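Local coordinates for protein ML032222a iGluR (Mnemiopsis leidyi, PDB 4YKI) that binds glycine in the ligand-binding domain of a ctenophore ionotropic glutamate receptor subunit, and probably couples that binding to the opening of an ion channel, at residues L5-E16 / L49-P58; A101-M109 / K225-R236. All coordinates share one frame; numbering follows the deposited sequence. Where two conformers were deposited one is given.

Contact 1: residues L5-E16 / L49-P58; sequences LIGRHLRLGSVE and LGFTYEYIQP
The imidazole of His-9 lies across strand 52-56 and is tied down at both nitrogens. Its ND1 meets OG1 of Thr-52 at 2.8 Å, and NE2 donates to OE1 of Glu-54, also at 2.8 Å, so two bonds to one strand fix the ring's rotation. CG of His-9 is anti to the backbone N (chi1 -178°), which swings the ring over to the neighbouring strand; OE1 lies in the imidazole plane at the ring edge and takes the bond on its anti lone pair, while the carboxylate plane is turned 65° from the ring. Further along this face, CD1 of Ile-56 runs alongside Arg-11 and rests 3.8 Å from its CB, while the guanidinium leads off to a salt bridge with Asp-86.

Leu-10, Leu-12, Tyr-53 and Tyr-55 point to the other face, where the contacts are mostly between carbons. CD1 of Leu-10 sits over the centre of the flanking Phe-51 ring, 3.7 Å from the centroid, a CH-pi contact, and CD1 of Leu-5 lies 4.0 Å from CD2 of the same ring. Leu-12 puts CD1 3.8 Å from CB of Tyr-53 and its CB against CD1 of Tyr-55.

Between the faces runs a parallel ladder from Thr-52 N to Arg-8 O through to Ile-56 N to Leu-12 O, fading into a weak bond from Ser-14 N to Ile-56 O at 3.3 Å. Strand 9-13 is the middle of a three-stranded parallel sheet, with 52-56 on one flank and 87-89 on the other. Helix 37-49, which leads into strand 52-56 in a beta-alpha-beta crossover, packs on Leu-12, Phe-51, Tyr-53 and Tyr-55.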
loop_
_atom_site.group_PDB
_atom_site.type_symbol
_atom_site.label_atom_id
_atom_site.label_comp_id
_atom_site.label_asym_id
_atom_site.label_seq_id
_atom_site.Cartn_x
_atom_site.Cartn_y
_atom_site.Cartn_z
ATOM N N LEU B 5 -11.520 4.215 21.566
ATOM C CA LEU B 5 -11.032 2.943 22.086
ATOM C C LEU B 5 -10.628 2.982 23.558
ATOM O O LEU B 5 -10.246 1.948 24.127
ATOM C CB LEU B 5 -9.859 2.476 21.229
ATOM C CG LEU B 5 -10.263 1.773 19.933
ATOM C CD1 LEU B 5 -9.127 1.710 18.946
ATOM C CD2 LEU B 5 -10.771 0.369 20.213
ATOM N N ILE B 6 -10.711 4.136 24.199
ATOM C CA ILE B 6 -10.247 4.225 25.581
ATOM C C ILE B 6 -11.103 3.357 26.510
ATOM O O ILE B 6 -12.331 3.506 26.590
ATOM C CB ILE B 6 -10.223 5.683 26.068
ATOM C CG1 ILE B 6 -9.312 6.531 25.170
ATOM C CG2 ILE B 6 -9.715 5.736 27.499
ATOM C CD1 ILE B 6 -9.401 8.023 25.428
ATOM N N GLY B 7 -10.453 2.432 27.205
ATOM C CA GLY B 7 -11.139 1.527 28.116
ATOM C C GLY B 7 -11.773 0.296 27.452
ATOM O O GLY B 7 -12.227 -0.600 28.147
ATOM N N ARG B 8 -11.804 0.233 26.128
ATOM C CA ARG B 8 -12.348 -0.929 25.439
ATOM C C ARG B 8 -11.441 -2.132 25.621
ATOM O O ARG B 8 -10.248 -1.987 25.854
ATOM C CB ARG B 8 -12.526 -0.627 23.946
ATOM C CG ARG B 8 -13.466 0.543 23.646
ATOM C CD ARG B 8 -14.929 0.247 23.886
ATOM N NE ARG B 8 -15.713 1.450 23.611
ATOM C CZ ARG B 8 -17.027 1.488 23.481
ATOM N NH1 ARG B 8 -17.751 0.390 23.574
ATOM N NH2 ARG B 8 -17.616 2.642 23.235
ATOM N N HIS B 9 -12.029 -3.314 25.514
ATOM C CA HIS B 9 -11.281 -4.566 25.492
ATOM C C HIS B 9 -11.499 -5.219 24.137
ATOM O O HIS B 9 -12.593 -5.692 23.845
ATOM C CB HIS B 9 -11.734 -5.523 26.594
ATOM C CG HIS B 9 -10.947 -6.797 26.619
ATOM N ND1 HIS B 9 -9.633 -6.846 27.039
ATOM C CD2 HIS B 9 -11.264 -8.047 26.206
ATOM C CE1 HIS B 9 -9.188 -8.083 26.912
ATOM N NE2 HIS B 9 -10.155 -8.830 26.399
ATOM N N LEU B 10 -10.464 -5.222 23.311
ATOM C CA LEU B 10 -10.539 -5.781 21.982
ATOM C C LEU B 10 -10.156 -7.258 21.952
ATOM O O LEU B 10 -9.183 -7.668 22.557
ATOM C CB LEU B 10 -9.644 -5.002 21.014
ATOM C CG LEU B 10 -9.938 -3.514 20.786
ATOM C CD1 LEU B 10 -9.036 -2.954 19.682
ATOM C CD2 LEU B 10 -11.423 -3.288 20.468
ATOM N N ARG B 11 -10.928 -8.033 21.205
ATOM C CA ARG B 11 -10.600 -9.403 20.876
ATOM C C ARG B 11 -9.979 -9.378 19.491
ATOM O O ARG B 11 -10.618 -8.929 18.538
ATOM C CB ARG B 11 -11.854 -10.284 20.917
ATOM C CG ARG B 11 -12.544 -10.392 22.302
ATOM C CD ARG B 11 -13.580 -9.283 22.631
ATOM N NE ARG B 11 -14.372 -8.990 21.455
ATOM C CZ ARG B 11 -15.370 -9.721 20.981
ATOM N NH1 ARG B 11 -15.858 -10.745 21.673
ATOM N NH2 ARG B 11 -15.888 -9.391 19.801
ATOM N N LEU B 12 -8.742 -9.826 19.393
ATOM C CA LEU B 12 -7.968 -9.713 18.154
ATOM C C LEU B 12 -7.735 -11.077 17.541
ATOM O O LEU B 12 -7.168 -11.962 18.185
ATOM C CB LEU B 12 -6.619 -9.036 18.426
ATOM C CG LEU B 12 -6.719 -7.640 19.054
ATOM C CD1 LEU B 12 -5.309 -7.118 19.326
ATOM C CD2 LEU B 12 -7.500 -6.687 18.162
ATOM N N GLY B 13 -8.192 -11.279 16.311
ATOM C CA GLY B 13 -7.936 -12.527 15.618
ATOM C C GLY B 13 -6.495 -12.603 15.168
ATOM O O GLY B 13 -5.974 -11.637 14.590
ATOM N N SER B 14 -5.865 -13.746 15.375
ATOM C CA SER B 14 -4.511 -13.954 14.907
ATOM C C SER B 14 -4.179 -15.438 14.915
ATOM O O SER B 14 -4.918 -16.257 15.492
ATOM C CB SER B 14 -3.484 -13.174 15.757
ATOM O OG SER B 14 -2.290 -12.946 15.021
ATOM N N VAL B 15 -3.075 -15.759 14.253
ATOM C CA VAL B 15 -2.459 -17.078 14.277
ATOM C C VAL B 15 -0.952 -16.882 14.147
ATOM O O VAL B 15 -0.500 -15.824 13.731
ATOM C CB VAL B 15 -2.926 -17.999 13.118
ATOM C CG1 VAL B 15 -4.381 -18.327 13.219
ATOM C CG2 VAL B 15 -2.599 -17.426 11.741
ATOM N N GLU B 16 -0.168 -17.904 14.450
ATOM C CA GLU B 16 1.257 -17.830 14.157
ATOM C C GLU B 16 1.488 -17.734 12.654
ATOM O O GLU B 16 0.898 -18.473 11.887
ATOM C CB GLU B 16 2.018 -19.023 14.710
ATOM C CG GLU B 16 3.489 -19.051 14.359
ATOM C CD GLU B 16 4.234 -19.988 15.278
ATOM O OE1 GLU B 16 4.103 -21.218 15.111
ATOM O OE2 GLU B 16 4.863 -19.515 16.228
ATOM N N LEU B 49 -3.843 4.193 22.207
ATOM C CA LEU B 49 -5.297 4.332 22.070
ATOM C C LEU B 49 -6.080 3.932 23.317
ATOM O O LEU B 49 -7.282 4.187 23.403
ATOM C CB LEU B 49 -5.786 3.534 20.868
ATOM C CG LEU B 49 -5.352 4.115 19.520
ATOM C CD1 LEU B 49 -5.571 3.158 18.369
ATOM C CD2 LEU B 49 -6.114 5.420 19.237
ATOM N N GLY B 50 -5.406 3.298 24.272
ATOM C CA GLY B 50 -5.974 3.069 25.589
ATOM C C GLY B 50 -6.863 1.856 25.737
ATOM O O GLY B 50 -7.676 1.821 26.662
ATOM N N PHE B 51 -6.717 0.861 24.866
ATOM C CA PHE B 51 -7.494 -0.369 24.987
ATOM C C PHE B 51 -6.669 -1.488 25.599
ATOM O O PHE B 51 -5.447 -1.453 25.555
ATOM C CB PHE B 51 -8.091 -0.823 23.634
ATOM C CG PHE B 51 -7.067 -1.129 22.539
ATOM C CD1 PHE B 51 -6.475 -2.389 22.437
ATOM C CD2 PHE B 51 -6.726 -0.175 21.582
ATOM C CE1 PHE B 51 -5.576 -2.666 21.429
ATOM C CE2 PHE B 51 -5.810 -0.466 20.569
ATOM C CZ PHE B 51 -5.246 -1.705 20.494
ATOM N N THR B 52 -7.356 -2.461 26.186
ATOM C CA THR B 52 -6.747 -3.745 26.510
ATOM C C THR B 52 -7.140 -4.736 25.423
ATOM O O THR B 52 -8.017 -4.460 24.613
ATOM C CB THR B 52 -7.190 -4.267 27.878
ATOM O OG1 THR B 52 -8.610 -4.433 27.887
ATOM C CG2 THR B 52 -6.797 -3.315 28.976
ATOM N N TYR B 53 -6.491 -5.884 25.364
ATOM C CA TYR B 53 -6.766 -6.817 24.290
ATOM C C TYR B 53 -6.418 -8.237 24.687
ATOM O O TYR B 53 -5.741 -8.490 25.694
ATOM C CB TYR B 53 -5.990 -6.424 23.007
ATOM C CG TYR B 53 -4.494 -6.428 23.189
ATOM C CD1 TYR B 53 -3.847 -5.326 23.716
ATOM C CD2 TYR B 53 -3.741 -7.554 22.896
ATOM C CE1 TYR B 53 -2.500 -5.325 23.935
ATOM C CE2 TYR B 53 -2.370 -7.565 23.116
ATOM C CZ TYR B 53 -1.757 -6.440 23.643
ATOM O OH TYR B 53 -0.413 -6.399 23.885
ATOM N N GLU B 54 -6.906 -9.163 23.878
ATOM C CA GLU B 54 -6.492 -10.555 23.908
ATOM C C GLU B 54 -6.498 -11.052 22.482
ATOM O O GLU B 54 -7.162 -10.476 21.628
ATOM C CB GLU B 54 -7.439 -11.397 24.765
ATOM C CG GLU B 54 -8.850 -11.517 24.178
ATOM C CD GLU B 54 -9.798 -12.231 25.102
ATOM O OE1 GLU B 54 -10.492 -11.526 25.865
ATOM O OE2 GLU B 54 -9.843 -13.482 25.063
ATOM N N TYR B 55 -5.792 -12.148 22.232
ATOM C CA TYR B 55 -5.772 -12.770 20.925
ATOM C C TYR B 55 -6.616 -14.036 20.922
ATOM O O TYR B 55 -6.557 -14.826 21.871
ATOM C CB TYR B 55 -4.335 -13.100 20.532
ATOM C CG TYR B 55 -3.405 -11.920 20.326
ATOM C CD1 TYR B 55 -3.509 -11.118 19.197
ATOM C CD2 TYR B 55 -2.408 -11.627 21.237
ATOM C CE1 TYR B 55 -2.651 -10.065 18.996
ATOM C CE2 TYR B 55 -1.542 -10.569 21.047
ATOM C CZ TYR B 55 -1.657 -9.802 19.914
ATOM O OH TYR B 55 -0.775 -8.768 19.674
ATOM N N ILE B 56 -7.373 -14.229 19.858
ATOM C CA ILE B 56 -8.248 -15.394 19.688
ATOM C C ILE B 56 -7.931 -16.029 18.337
ATOM O O ILE B 56 -8.029 -15.390 17.280
ATOM C CB ILE B 56 -9.742 -15.009 19.741
ATOM C CG1 ILE B 56 -10.050 -14.376 21.112
ATOM C CG2 ILE B 56 -10.665 -16.231 19.430
ATOM C CD1 ILE B 56 -11.496 -14.077 21.395
ATOM N N GLN B 57 -7.529 -17.295 18.386
ATOM C CA GLN B 57 -7.256 -18.044 17.174
ATOM C C GLN B 57 -8.478 -18.817 16.724
ATOM O O GLN B 57 -9.203 -19.354 17.536
ATOM C CB GLN B 57 -6.116 -19.023 17.415
ATOM C CG GLN B 57 -4.866 -18.404 17.969
ATOM C CD GLN B 57 -3.701 -19.345 17.872
ATOM O OE1 GLN B 57 -3.294 -19.741 16.777
ATOM N NE2 GLN B 57 -3.150 -19.726 19.024
ATOM N N PRO B 58 -8.703 -18.921 15.413
ATOM C CA PRO B 58 -9.810 -19.761 14.951
ATOM C C PRO B 58 -9.497 -21.227 15.190
ATOM O O PRO B 58 -8.359 -21.654 14.996
ATOM C CB PRO B 58 -9.880 -19.469 13.454
ATOM C CG PRO B 58 -8.476 -19.143 13.098
ATOM C CD PRO B 58 -7.922 -18.383 14.291
HETATM O O HOH W 1 -8.905 5.702 21.551
HETATM O O HOH W 2 -10.295 -2.580 29.037
HETATM O O HOH W 3 -1.106 -20.464 15.485
#

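Contact 2: residues A101-M109 / K225-R236; sequences AIDYSFPFM and KSLIDSHLLKFR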
loop_
_atom_site.group_PDB
_atom_site.type_symbol
_atom_site.label_atom_id
_atom_site.label_comp_id
_atom_site.label_asym_id
_atom_site.label_seq_id
_atom_site.Cartn_x
_atom_site.Cartn_y
_atom_site.Cartn_z
ATOM N N ALA B 101 -17.070 -8.915 2.285
ATOM C CA ALA B 101 -17.587 -9.303 3.597
ATOM C C ALA B 101 -17.083 -8.446 4.743
ATOM O O ALA B 101 -17.811 -8.268 5.717
ATOM C CB ALA B 101 -17.262 -10.769 3.879
ATOM N N ILE B 102 -15.831 -7.983 4.659
ATOM C CA ILE B 102 -15.196 -7.210 5.734
ATOM C C ILE B 102 -14.501 -5.987 5.149
ATOM O O ILE B 102 -14.384 -5.858 3.931
ATOM C CB ILE B 102 -14.144 -8.066 6.522
ATOM C CG1 ILE B 102 -12.929 -8.446 5.663
ATOM C CG2 ILE B 102 -14.817 -9.311 7.127
ATOM C CD1 ILE B 102 -11.674 -8.783 6.488
ATOM N N ASP B 103 -14.048 -5.102 6.028
ATOM C CA ASP B 103 -13.199 -3.982 5.649
ATOM C C ASP B 103 -11.752 -4.294 5.993
ATOM O O ASP B 103 -11.440 -5.235 6.745
ATOM C CB ASP B 103 -13.621 -2.708 6.379
ATOM C CG ASP B 103 -14.878 -2.060 5.791
ATOM O OD1 ASP B 103 -15.338 -2.442 4.694
ATOM O OD2 ASP B 103 -15.374 -1.127 6.443
ATOM N N TYR B 104 -10.866 -3.488 5.424
ATOM C CA TYR B 104 -9.455 -3.502 5.769
ATOM C C TYR B 104 -9.067 -2.161 6.370
ATOM O O TYR B 104 -9.614 -1.120 6.003
ATOM C CB TYR B 104 -8.602 -3.752 4.542
ATOM C CG TYR B 104 -8.670 -5.150 4.006
ATOM C CD1 TYR B 104 -7.885 -6.154 4.555
ATOM C CD2 TYR B 104 -9.497 -5.475 2.933
ATOM C CE1 TYR B 104 -7.908 -7.428 4.043
ATOM C CE2 TYR B 104 -9.520 -6.748 2.400
ATOM C CZ TYR B 104 -8.737 -7.724 2.981
ATOM O OH TYR B 104 -8.733 -8.962 2.412
ATOM N N SER B 105 -8.069 -2.198 7.241
ATOM C CA SER B 105 -7.390 -0.995 7.696
ATOM C C SER B 105 -6.516 -0.401 6.602
ATOM O O SER B 105 -6.283 -1.024 5.569
ATOM C CB SER B 105 -6.493 -1.314 8.893
ATOM O OG SER B 105 -5.341 -2.042 8.503
ATOM N N PHE B 106 -6.003 0.791 6.862
ATOM C CA PHE B 106 -4.890 1.309 6.100
ATOM C C PHE B 106 -3.791 0.237 6.028
ATOM O O PHE B 106 -3.494 -0.402 7.039
ATOM C CB PHE B 106 -4.353 2.574 6.767
ATOM C CG PHE B 106 -3.379 3.320 5.907
ATOM C CD1 PHE B 106 -3.829 4.158 4.900
ATOM C CD2 PHE B 106 -2.015 3.139 6.060
ATOM C CE1 PHE B 106 -2.944 4.810 4.072
ATOM C CE2 PHE B 106 -1.124 3.794 5.229
ATOM C CZ PHE B 106 -1.590 4.625 4.241
ATOM N N PRO B 107 -3.197 0.030 4.853
ATOM C CA PRO B 107 -2.286 -1.113 4.738
ATOM C C PRO B 107 -0.866 -0.772 5.146
ATOM O O PRO B 107 -0.495 0.408 5.137
ATOM C CB PRO B 107 -2.360 -1.447 3.246
ATOM C CG PRO B 107 -2.617 -0.162 2.574
ATOM C CD PRO B 107 -3.493 0.626 3.533
ATOM N N PHE B 108 -0.072 -1.793 5.452
ATOM C CA PHE B 108 1.291 -1.575 5.912
ATOM C C PHE B 108 2.404 -2.286 5.134
ATOM O O PHE B 108 3.562 -2.078 5.449
ATOM C CB PHE B 108 1.406 -1.869 7.422
ATOM C CG PHE B 108 1.144 -3.312 7.816
ATOM C CD1 PHE B 108 2.190 -4.231 7.892
ATOM C CD2 PHE B 108 -0.132 -3.745 8.158
ATOM C CE1 PHE B 108 1.960 -5.561 8.274
ATOM C CE2 PHE B 108 -0.366 -5.066 8.543
ATOM C CZ PHE B 108 0.679 -5.976 8.585
ATOM N N MET B 109 2.094 -3.074 4.112
ATOM C CA MET B 109 3.154 -3.760 3.354
ATOM C C MET B 109 2.674 -4.274 2.000
ATOM O O MET B 109 1.789 -5.110 1.912
ATOM C CB MET B 109 3.708 -4.938 4.164
ATOM C CG MET B 109 4.902 -5.600 3.524
ATOM S SD MET B 109 5.612 -6.928 4.521
ATOM C CE MET B 109 6.127 -6.047 5.949
ATOM N N LYS B 225 -12.446 1.904 13.086
ATOM C CA LYS B 225 -11.671 1.934 11.843
ATOM C C LYS B 225 -10.884 3.233 11.637
ATOM O O LYS B 225 -9.710 3.206 11.287
ATOM C CB LYS B 225 -12.558 1.646 10.622
ATOM C CG LYS B 225 -11.797 1.761 9.291
ATOM C CD LYS B 225 -12.500 1.078 8.121
ATOM C CE LYS B 225 -12.020 1.589 6.753
ATOM N NZ LYS B 225 -10.566 1.472 6.541
ATOM N N SER B 226 -11.532 4.366 11.850
ATOM C CA SER B 226 -10.883 5.646 11.612
ATOM C C SER B 226 -9.644 5.841 12.491
ATOM O O SER B 226 -8.609 6.322 12.030
ATOM C CB SER B 226 -11.875 6.794 11.805
ATOM O OG SER B 226 -12.891 6.753 10.811
ATOM N N LEU B 227 -9.744 5.471 13.760
ATOM C CA LEU B 227 -8.607 5.534 14.675
ATOM C C LEU B 227 -7.494 4.566 14.311
ATOM O O LEU B 227 -6.317 4.929 14.304
ATOM C CB LEU B 227 -9.060 5.283 16.109
ATOM C CG LEU B 227 -9.788 6.449 16.751
ATOM C CD1 LEU B 227 -10.487 6.025 18.034
ATOM C CD2 LEU B 227 -8.794 7.566 17.031
ATOM N N ILE B 228 -7.850 3.332 14.002
ATOM C CA ILE B 228 -6.839 2.360 13.604
ATOM C C ILE B 228 -6.119 2.823 12.332
ATOM O O ILE B 228 -4.885 2.779 12.257
ATOM C CB ILE B 228 -7.454 0.951 13.429
ATOM C CG1 ILE B 228 -7.954 0.413 14.775
ATOM C CG2 ILE B 228 -6.451 -0.022 12.775
ATOM C CD1 ILE B 228 -6.863 0.133 15.775
ATOM N N ASP B 229 -6.877 3.310 11.350
ATOM C CA ASP B 229 -6.297 3.800 10.094
ATOM C C ASP B 229 -5.308 4.938 10.340
ATOM O O ASP B 229 -4.202 4.944 9.810
ATOM C CB ASP B 229 -7.405 4.265 9.140
ATOM C CG ASP B 229 -8.189 3.120 8.519
ATOM O OD1 ASP B 229 -7.800 1.943 8.671
ATOM O OD2 ASP B 229 -9.173 3.448 7.837
ATOM N N SER B 230 -5.728 5.905 11.143
ATOM C CA SER B 230 -4.889 7.059 11.427
ATOM C C SER B 230 -3.565 6.627 12.058
ATOM O O SER B 230 -2.481 7.051 11.655
ATOM C CB SER B 230 -5.616 8.039 12.355
ATOM O OG SER B 230 -6.637 8.744 11.670
ATOM N N HIS B 231 -3.662 5.765 13.060
ATOM C CA HIS B 231 -2.494 5.351 13.809
ATOM C C HIS B 231 -1.576 4.468 12.964
ATOM O O HIS B 231 -0.362 4.598 13.050
ATOM C CB HIS B 231 -2.911 4.714 15.134
ATOM C CG HIS B 231 -3.275 5.731 16.170
ATOM N ND1 HIS B 231 -2.569 5.914 17.342
ATOM C CD2 HIS B 231 -4.320 6.585 16.232
ATOM C CE1 HIS B 231 -3.165 6.838 18.076
ATOM N NE2 HIS B 231 -4.218 7.275 17.413
ATOM N N LEU B 232 -2.124 3.609 12.105
ATOM C CA LEU B 232 -1.277 2.837 11.199
ATOM C C LEU B 232 -0.568 3.717 10.163
ATOM O O LEU B 232 0.601 3.496 9.850
ATOM C CB LEU B 232 -2.074 1.716 10.511
ATOM C CG LEU B 232 -2.507 0.571 11.419
ATOM C CD1 LEU B 232 -3.351 -0.390 10.627
ATOM C CD2 LEU B 232 -1.299 -0.141 11.985
ATOM N N LEU B 233 -1.256 4.726 9.638
ATOM C CA LEU B 233 -0.602 5.689 8.742
ATOM C C LEU B 233 0.560 6.395 9.450
ATOM O O LEU B 233 1.643 6.534 8.899
ATOM C CB LEU B 233 -1.625 6.669 8.201
ATOM C CG LEU B 233 -1.099 7.788 7.295
ATOM C CD1 LEU B 233 -0.161 7.328 6.200
ATOM C CD2 LEU B 233 -2.293 8.534 6.722
ATOM N N LYS B 234 0.349 6.808 10.692
ATOM C CA LYS B 234 1.415 7.450 11.449
ATOM C C LYS B 234 2.605 6.503 11.650
ATOM O O LYS B 234 3.745 6.893 11.461
ATOM C CB LYS B 234 0.890 7.966 12.792
ATOM C CG LYS B 234 1.804 8.975 13.485
ATOM C CD LYS B 234 1.975 10.242 12.650
ATOM C CE LYS B 234 2.617 11.390 13.414
ATOM N NZ LYS B 234 3.055 12.482 12.509
ATOM N N PHE B 235 2.347 5.251 12.022
ATOM C CA PHE B 235 3.432 4.276 12.162
ATOM C C PHE B 235 4.254 4.225 10.868
ATOM O O PHE B 235 5.475 4.207 10.902
ATOM C CB PHE B 235 2.882 2.849 12.385
ATOM C CG PHE B 235 2.313 2.559 13.758
ATOM C CD1 PHE B 235 2.363 3.454 14.798
ATOM C CD2 PHE B 235 1.767 1.319 13.981
ATOM C CE1 PHE B 235 1.842 3.127 16.032
ATOM C CE2 PHE B 235 1.241 0.985 15.199
ATOM C CZ PHE B 235 1.279 1.877 16.237
ATOM N N ARG B 236 3.585 4.221 9.722
ATOM C CA ARG B 236 4.299 4.145 8.460
ATOM C C ARG B 236 5.136 5.407 8.226
ATOM O O ARG B 236 6.318 5.333 7.883
ATOM C CB ARG B 236 3.316 3.930 7.319
ATOM C CG ARG B 236 3.938 3.598 6.011
ATOM C CD ARG B 236 2.883 3.122 5.035
ATOM N NE ARG B 236 3.430 2.938 3.709
ATOM C CZ ARG B 236 2.787 2.366 2.695
ATOM N NH1 ARG B 236 1.552 1.907 2.842
ATOM N NH2 ARG B 236 3.372 2.289 1.523
#
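Polar contacts hold one end of this interface, where NZ of Lys-225 donates to the backbone O of Tyr-104 at 2.8 Å. The lysine chain runs extended and then bends at its last torsion (chi4 56°), which brings the ammonium also to OD2 of Asp-229, on its syn lone pair, in a salt bridge within the helix. The other carboxylate oxygen, OD1, accepts the backbone N-H of Phe-106 at 2.8 Å, from above the carboxylate plane. An alanine in place of Lys-225 removes the ammonium, which would probably leave the Tyr-104 carbonyl without this partner and the Asp-229 carboxylate, still held at OD1, less firmly fixed.

Apolar packing centres on Phe-106. CB of Leu-233 lies over one face of its ring, 4.2 Å from the centroid, and CD1 of Leu-233 reaches CZ at 3.6 Å; Pro-107 CD lies over the opposite face, toward the rim. CD1 of Leu-232 comes in beside Ser-105 OG and Phe-106 O.

At the far end NH1 of Arg-236 makes a weak bond to Pro-107 O, its stronger partner being Glu-213 of the second subunit. The chemistry implies a strand end and following turn held through backbone atoms by helix side chains, weakly at the arginine, which joins this packing to the dimer interface.

In the fold
Contact 1 closes before contact 2 opens along the chain, and their centres lie 15 Å apart. They meet directly: Leu-49, at the end of helix 37-49, packs on Leu-227, Ile-228 and His-231 of helix 225-238. Helix 37-49 thus touches both, lying against the parallel sheet of contact 1 and also meeting Leu-232 and Phe-235. Contact 2 draws a late helix back onto segment 101-109, which pairs with strand 202-218 of the mixed sheet. Both probably belong to the same lobe of the periplasmic-binding-protein-like fold: the side chains of Val-15 and Tyr-104 lie about 8 and 7 Å from the bound glycine, near the pocket but not among its lining residues, while contact 2 also faces the second subunit.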